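Local coordinates for nitrate regulatory protein (Klebsiella oxytoca, PDB 4AKK), which senses nitrate and nitrite and binds the nasF operon leader RNA at its factor-independent terminator, causing transcription antitermination, at the interface of chains A and B. Coordinates in Å, arbitrary orientation; residue numbers count along the deposited sequence, not the author numbering. Chains: chain A/B, Nitrate regulatory protein.

Contacts 1 and 2 belong to one two-fold symmetric interface between the two copies of NasR, and the centres of their C-alpha atoms lie about 25 Å apart. No residue is common to both. Contact 2 pairs the helices that run from residue 341 to 358 in A and to 357 in B. In contact 1, helix 403-412 and the residues just after it pack on their twins, and Met395 of helix 385-399 meets the partner's turn 414-416. Contact 1 is apolar, contact 2 largely polar. Together they hold two separate stretches of each chain against the partner in the deposited two-chain assembly, which may be the biological one.

Contact 1: the interface of chains A and B. Residues chain A 395, 406, 409-410, 412-413, 416-417; chain B 395, 406, 409-410, 412-413, 416-417.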
loop_
_atom_site.group_PDB
_atom_site.type_symbol
_atom_site.label_atom_id
_atom_site.label_comp_id
_atom_site.label_asym_id
_atom_site.label_seq_id
_atom_site.Cartn_x
_atom_site.Cartn_y
_atom_site.Cartn_z
ATOM N N MET A 395 2.429 -9.751 23.135
ATOM C CA MET A 395 1.257 -9.702 22.255
ATOM C C MET A 395 1.670 -9.669 20.782
ATOM O O MET A 395 0.980 -10.211 19.931
ATOM C CB MET A 395 0.347 -8.512 22.589
ATOM C CG MET A 395 -0.797 -8.833 23.557
ATOM S SD MET A 395 -1.763 -7.377 24.064
ATOM C CE MET A 395 -0.600 -6.659 25.205
ATOM N N ILE A 406 0.751 -3.366 17.709
ATOM C CA ILE A 406 0.081 -3.686 18.965
ATOM C C ILE A 406 -0.243 -2.408 19.713
ATOM O O ILE A 406 -1.323 -2.268 20.275
ATOM C CB ILE A 406 0.984 -4.536 19.886
ATOM C CG1 ILE A 406 1.326 -5.875 19.227
ATOM C CG2 ILE A 406 0.333 -4.704 21.266
ATOM C CD1 ILE A 406 0.106 -6.660 18.729
ATOM N N ALA A 409 -3.036 -0.607 18.107
ATOM C CA ALA A 409 -4.294 -1.290 18.398
ATOM C C ALA A 409 -4.838 -0.892 19.771
ATOM O O ALA A 409 -6.023 -0.629 19.912
ATOM C CB ALA A 409 -4.142 -2.812 18.298
ATOM N N LEU A 410 -3.973 -0.840 20.778
ATOM C CA LEU A 410 -4.424 -0.543 22.141
ATOM C C LEU A 410 -4.900 0.904 22.320
ATOM O O LEU A 410 -5.860 1.158 23.044
ATOM C CB LEU A 410 -3.340 -0.882 23.170
ATOM C CG LEU A 410 -3.562 -0.464 24.631
ATOM C CD1 LEU A 410 -4.847 -1.059 25.186
ATOM C CD2 LEU A 410 -2.369 -0.859 25.504
ATOM N N THR A 412 -6.172 2.674 19.957
ATOM C CA THR A 412 -7.409 2.755 19.200
ATOM C C THR A 412 -8.636 2.410 20.042
ATOM O O THR A 412 -9.709 2.968 19.839
ATOM C CB THR A 412 -7.370 1.851 17.961
ATOM O OG1 THR A 412 -6.303 2.276 17.102
ATOM C CG2 THR A 412 -8.695 1.935 17.198
ATOM N N VAL A 413 -8.485 1.493 20.987
ATOM C CA VAL A 413 -9.630 1.052 21.774
ATOM C C VAL A 413 -9.557 1.432 23.259
ATOM O O VAL A 413 -10.323 0.913 24.074
ATOM C CB VAL A 413 -9.801 -0.480 21.695
ATOM C CG1 VAL A 413 -9.952 -0.939 20.255
ATOM C CG2 VAL A 413 -8.635 -1.170 22.366
ATOM N N LEU A 416 -12.162 1.781 25.977
ATOM C CA LEU A 416 -12.728 0.612 26.640
ATOM C C LEU A 416 -12.141 0.389 28.033
ATOM O O LEU A 416 -12.818 -0.126 28.922
ATOM C CB LEU A 416 -12.516 -0.634 25.790
ATOM C CG LEU A 416 -13.416 -0.750 24.567
ATOM C CD1 LEU A 416 -12.980 -1.924 23.719
ATOM C CD2 LEU A 416 -14.848 -0.917 25.009
ATOM N N TRP A 417 -10.880 0.759 28.220
ATOM C CA TRP A 417 -10.267 0.698 29.543
ATOM C C TRP A 417 -10.699 1.878 30.417
ATOM O O TRP A 417 -10.821 1.753 31.637
ATOM C CB TRP A 417 -8.744 0.657 29.434
ATOM C CG TRP A 417 -8.173 -0.718 29.579
ATOM C CD1 TRP A 417 -7.350 -1.364 28.700
ATOM C CD2 TRP A 417 -8.386 -1.624 30.672
ATOM N NE1 TRP A 417 -7.033 -2.614 29.181
ATOM C CE2 TRP A 417 -7.655 -2.798 30.388
ATOM C CE3 TRP A 417 -9.119 -1.554 31.863
ATOM C CZ2 TRP A 417 -7.641 -3.897 31.254
ATOM C CZ3 TRP A 417 -9.102 -2.646 32.721
ATOM C CH2 TRP A 417 -8.368 -3.801 32.411
ATOM N N MET B 395 -16.633 4.312 18.552
ATOM C CA MET B 395 -15.167 4.342 18.525
ATOM C C MET B 395 -14.621 4.634 17.118
ATOM O O MET B 395 -13.626 5.333 16.961
ATOM C CB MET B 395 -14.583 3.038 19.079
ATOM C CG MET B 395 -14.311 3.061 20.586
ATOM S SD MET B 395 -13.641 1.508 21.251
ATOM C CE MET B 395 -15.123 0.526 21.246
ATOM N N ILE B 406 -11.539 -0.762 13.936
ATOM C CA ILE B 406 -11.758 -0.843 15.373
ATOM C C ILE B 406 -11.822 -2.296 15.832
ATOM O O ILE B 406 -11.218 -2.667 16.824
ATOM C CB ILE B 406 -13.086 -0.182 15.766
ATOM C CG1 ILE B 406 -13.148 1.251 15.226
ATOM C CG2 ILE B 406 -13.280 -0.235 17.284
ATOM C CD1 ILE B 406 -12.044 2.155 15.781
ATOM N N ALA B 409 -8.533 -4.037 15.825
ATOM C CA ALA B 409 -7.760 -3.516 16.955
ATOM C C ALA B 409 -8.147 -4.210 18.263
ATOM O O ALA B 409 -7.285 -4.660 19.021
ATOM C CB ALA B 409 -7.950 -2.016 17.074
ATOM N N LEU B 410 -9.448 -4.302 18.516
ATOM C CA LEU B 410 -9.949 -4.973 19.717
ATOM C C LEU B 410 -9.510 -6.435 19.773
ATOM O O LEU B 410 -9.172 -6.954 20.838
ATOM C CB LEU B 410 -11.479 -4.901 19.769
ATOM C CG LEU B 410 -12.182 -5.492 20.998
ATOM C CD1 LEU B 410 -11.485 -5.089 22.286
ATOM C CD2 LEU B 410 -13.658 -5.080 21.033
ATOM N N THR B 412 -6.845 -7.731 18.402
ATOM C CA THR B 412 -5.414 -7.956 18.554
ATOM C C THR B 412 -4.953 -7.836 20.004
ATOM O O THR B 412 -3.979 -8.472 20.397
ATOM C CB THR B 412 -4.498 -7.116 17.605
ATOM O OG1 THR B 412 -3.953 -5.999 18.302
ATOM C CG2 THR B 412 -5.208 -6.668 16.365
ATOM N N VAL B 413 -5.654 -7.041 20.804
ATOM C CA VAL B 413 -5.240 -6.850 22.189
ATOM C C VAL B 413 -6.187 -7.549 23.151
ATOM O O VAL B 413 -6.307 -7.169 24.309
ATOM C CB VAL B 413 -5.165 -5.359 22.558
ATOM C CG1 VAL B 413 -4.195 -4.642 21.642
ATOM C CG2 VAL B 413 -6.539 -4.736 22.478
ATOM N N LEU B 416 -5.727 -8.671 26.836
ATOM C CA LEU B 416 -5.925 -7.752 27.956
ATOM C C LEU B 416 -7.344 -7.778 28.543
ATOM O O LEU B 416 -7.629 -7.075 29.513
ATOM C CB LEU B 416 -5.580 -6.328 27.527
ATOM C CG LEU B 416 -4.115 -5.899 27.589
ATOM C CD1 LEU B 416 -3.203 -7.082 27.356
ATOM C CD2 LEU B 416 -3.853 -4.812 26.555
ATOM N N TRP B 417 -8.231 -8.576 27.955
ATOM C CA TRP B 417 -9.622 -8.637 28.415
ATOM C C TRP B 417 -9.913 -9.838 29.314
ATOM O O TRP B 417 -9.060 -10.705 29.513
ATOM C CB TRP B 417 -10.587 -8.622 27.224
ATOM C CG TRP B 417 -11.178 -7.265 26.949
ATOM C CD1 TRP B 417 -12.505 -6.931 26.957
ATOM C CD2 TRP B 417 -10.464 -6.058 26.644
ATOM N NE1 TRP B 417 -12.660 -5.596 26.666
ATOM C CE2 TRP B 417 -11.423 -5.038 26.472
ATOM C CE3 TRP B 417 -9.109 -5.743 26.495
ATOM C CZ2 TRP B 417 -11.067 -3.724 26.160
ATOM C CZ3 TRP B 417 -8.758 -4.435 26.185
ATOM C CH2 TRP B 417 -9.732 -3.445 26.021
#
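The segments around and just after helix 403-412 pack mainly through apolar groups, with no N or O of one side within bonding reach of the other. Near the two-fold, A:Val413 and B:Val413 point tip to tip, their CG2 methyls 4.1 Å apart. Each valine turns CG1 anti to its own carbonyl carbon (chi1 -57° in A), which lays that methyl over the partner's helix 403-412; A:Val413 CG1 is 3.8 Å from the backbone N of B:Leu410. The small A:Ala409 and B:Ala409 may allow a close approach of the helices. The threonines differ: A:Thr412 directs its methyl CG2 at B:Ile406 CD1 (3.6 Å), whereas B:Thr412 has chi1 101°, which turns OG1 toward A:Ala409 CB (3.2 Å), while CG2 takes the place beside the backbone N.

Outside this centre each Leu416 is crossed at about a right angle by the partner's Met395. The methionine chain bends at its last torsion (chi3 -75° in A), and A:Met395 CE presses on B:Leu416 CD1 at 3.4 Å, a tight fit. In the twin, B:Met395 CE meets A:Leu416 CG at 3.9 Å. The indole of B:Trp417, poorly ordered, sets its edge against A:Leu416 CB, while its own B:Leu410 CD1 lies over one face near the rim. Helix 385-399 supplies the methionines, and helix 403-412 and the residues just beyond it form the centre, so this greasy seam joins the two ANTAR RNA-binding regions in the deposited assembly.

Contact 2: the interface of chains A and B. Residues chain A 341, 344-345, 348-349; chain B 345, 348-349, 352.
Two copies of the helix beginning at residue 341 cross here, and their polar side chains interlock unequally. A hydrogen bond crosses the pair: B:His348 ND1 gives its N-H to the side-chain carbonyl A:Gln345 OE1 at 3.0 Å. It is nearly straight, 159° at the hydrogen, uses a lone pair in the amide plane and stays close to the imidazole plane. A:Gln345 reaches the ring by leaving with CG anti to the backbone N and then bending at chi2; B:His348 also has CG anti to its backbone N (chi1 -173°). With ND1 donating, the tautomer or charge of this ring would be partly constrained, though its protonation is not seen.

Other polar groups gather around this bond. B:Gln352 OE1 stands 3.4 Å from A:Gln345 OE1 without bonding to it, the two amides crossing at about a right angle. Within chain A, a weak bond from A:Gln345 NE2 to A:Glu349 OE2 (3.2 Å) may steady the amide one turn along, and the amide of B:Gln345 leans on B:Glu349 in the same weak way. A:Glu349 OE2 and B:Glu349 OE2 are 5.1 Å apart, so like charges may face each other here. A:His348 ND1 and B:His348 ND1 are nearer, 4.3 Å apart, which might disfavour charge on both rings.

Packing completes the crossing. A:Pro341 CA lies at the edge of the B:His348 ring, in its plane, 3.7 Å from B:His348 CE1. The two histidine rings meet edge to face. A:His348 swings the other way, CG anti to its carbonyl carbon (chi1 -76°), and slides antiparallel past the extended B:Gln345, whose amide carbon CD is 3.8 Å from A:His348 CB. B:Gln345 CB lies over the rim of one face of the A:His348 ring. The different histidine turns break exact symmetry locally, and the crossing may hold the two helices together in register in the deposited assembly.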
loop_
_atom_site.group_PDB
_atom_site.type_symbol
_atom_site.label_atom_id
_atom_site.label_comp_id
_atom_site.label_asym_id
_atom_site.label_seq_id
_atom_site.Cartn_x
_atom_site.Cartn_y
_atom_site.Cartn_z
ATOM N N PRO A 341 -3.401 -6.288 -7.962
ATOM C CA PRO A 341 -3.290 -5.130 -7.065
ATOM C C PRO A 341 -2.803 -5.535 -5.671
ATOM O O PRO A 341 -1.989 -4.825 -5.096
ATOM C CB PRO A 341 -4.730 -4.592 -7.013
ATOM C CG PRO A 341 -5.581 -5.783 -7.401
ATOM C CD PRO A 341 -4.773 -6.460 -8.465
ATOM N N ARG A 344 1.024 -5.879 -5.747
ATOM C CA ARG A 344 1.695 -4.583 -5.743
ATOM C C ARG A 344 1.602 -3.933 -4.357
ATOM O O ARG A 344 2.546 -3.296 -3.895
ATOM C CB ARG A 344 1.098 -3.663 -6.808
ATOM C CG ARG A 344 1.199 -4.202 -8.239
ATOM C CD ARG A 344 2.550 -4.868 -8.507
ATOM N NE ARG A 344 2.896 -4.882 -9.929
ATOM C CZ ARG A 344 2.445 -5.776 -10.807
ATOM N NH1 ARG A 344 1.616 -6.736 -10.416
ATOM N NH2 ARG A 344 2.821 -5.708 -12.080
ATOM N N GLN A 345 0.463 -4.113 -3.696
ATOM C CA GLN A 345 0.273 -3.605 -2.341
ATOM C C GLN A 345 1.294 -4.200 -1.375
ATOM O O GLN A 345 1.857 -3.492 -0.546
ATOM C CB GLN A 345 -1.144 -3.906 -1.842
ATOM C CG GLN A 345 -1.408 -3.457 -0.413
ATOM C CD GLN A 345 -1.371 -1.945 -0.267
ATOM O OE1 GLN A 345 -1.822 -1.215 -1.153
ATOM N NE2 GLN A 345 -0.828 -1.467 0.850
ATOM N N HIS A 348 4.612 -2.698 -1.935
ATOM C CA HIS A 348 4.559 -1.351 -1.353
ATOM C C HIS A 348 4.852 -1.394 0.143
ATOM O O HIS A 348 5.705 -0.672 0.643
ATOM C CB HIS A 348 3.164 -0.716 -1.496
ATOM C CG HIS A 348 2.834 -0.213 -2.868
ATOM N ND1 HIS A 348 1.717 -0.359 -3.620
ATOM C CD2 HIS A 348 3.683 0.594 -3.596
ATOM C CE1 HIS A 348 1.918 0.337 -4.787
ATOM N NE2 HIS A 348 3.113 0.899 -4.749
ATOM N N GLU A 349 4.089 -2.214 0.858
ATOM C CA GLU A 349 4.204 -2.283 2.300
ATOM C C GLU A 349 5.606 -2.714 2.748
ATOM O O GLU A 349 6.101 -2.230 3.765
ATOM C CB GLU A 349 3.135 -3.210 2.888
ATOM C CG GLU A 349 1.721 -2.652 2.849
ATOM C CD GLU A 349 0.670 -3.717 3.134
ATOM O OE1 GLU A 349 1.005 -4.921 3.055
ATOM O OE2 GLU A 349 -0.491 -3.355 3.430
ATOM N N GLN B 345 1.486 4.913 -3.153
ATOM C CA GLN B 345 0.861 3.895 -2.327
ATOM C C GLN B 345 -0.535 4.333 -1.860
ATOM O O GLN B 345 -1.493 3.576 -1.991
ATOM C CB GLN B 345 1.742 3.562 -1.125
ATOM C CG GLN B 345 1.214 2.423 -0.274
ATOM C CD GLN B 345 2.127 2.098 0.895
ATOM O OE1 GLN B 345 3.437 2.225 0.686
ATOM N NE2 GLN B 345 1.659 1.744 1.977
ATOM N N HIS B 348 -3.050 3.726 -4.327
ATOM C CA HIS B 348 -3.357 2.315 -4.481
ATOM C C HIS B 348 -4.242 1.828 -3.337
ATOM O O HIS B 348 -5.152 1.025 -3.545
ATOM C CB HIS B 348 -2.082 1.483 -4.557
ATOM C CG HIS B 348 -2.329 0.045 -4.887
ATOM N ND1 HIS B 348 -2.530 -1.032 -4.090
ATOM C CD2 HIS B 348 -2.416 -0.417 -6.184
ATOM C CE1 HIS B 348 -2.721 -2.115 -4.912
ATOM N NE2 HIS B 348 -2.646 -1.718 -6.170
ATOM N N GLU B 349 -3.975 2.319 -2.133
ATOM C CA GLU B 349 -4.797 1.975 -0.983
ATOM C C GLU B 349 -6.254 2.427 -1.128
ATOM O O GLU B 349 -7.163 1.673 -0.797
ATOM C CB GLU B 349 -4.200 2.536 0.304
ATOM C CG GLU B 349 -3.014 1.735 0.824
ATOM C CD GLU B 349 -2.472 2.261 2.145
ATOM O OE1 GLU B 349 -2.900 3.353 2.583
ATOM O OE2 GLU B 349 -1.612 1.579 2.745
ATOM N N GLN B 352 -7.918 0.294 -3.581
ATOM C CA GLN B 352 -8.188 -0.985 -2.939
ATOM C C GLN B 352 -9.389 -0.913 -1.989
ATOM O O GLN B 352 -10.217 -1.825 -1.970
ATOM C CB GLN B 352 -6.935 -1.492 -2.207
ATOM C CG GLN B 352 -7.222 -2.401 -1.020
ATOM C CD GLN B 352 -6.126 -2.367 0.041
ATOM O OE1 GLN B 352 -5.013 -1.900 -0.209
ATOM N NE2 GLN B 352 -6.443 -2.865 1.234
#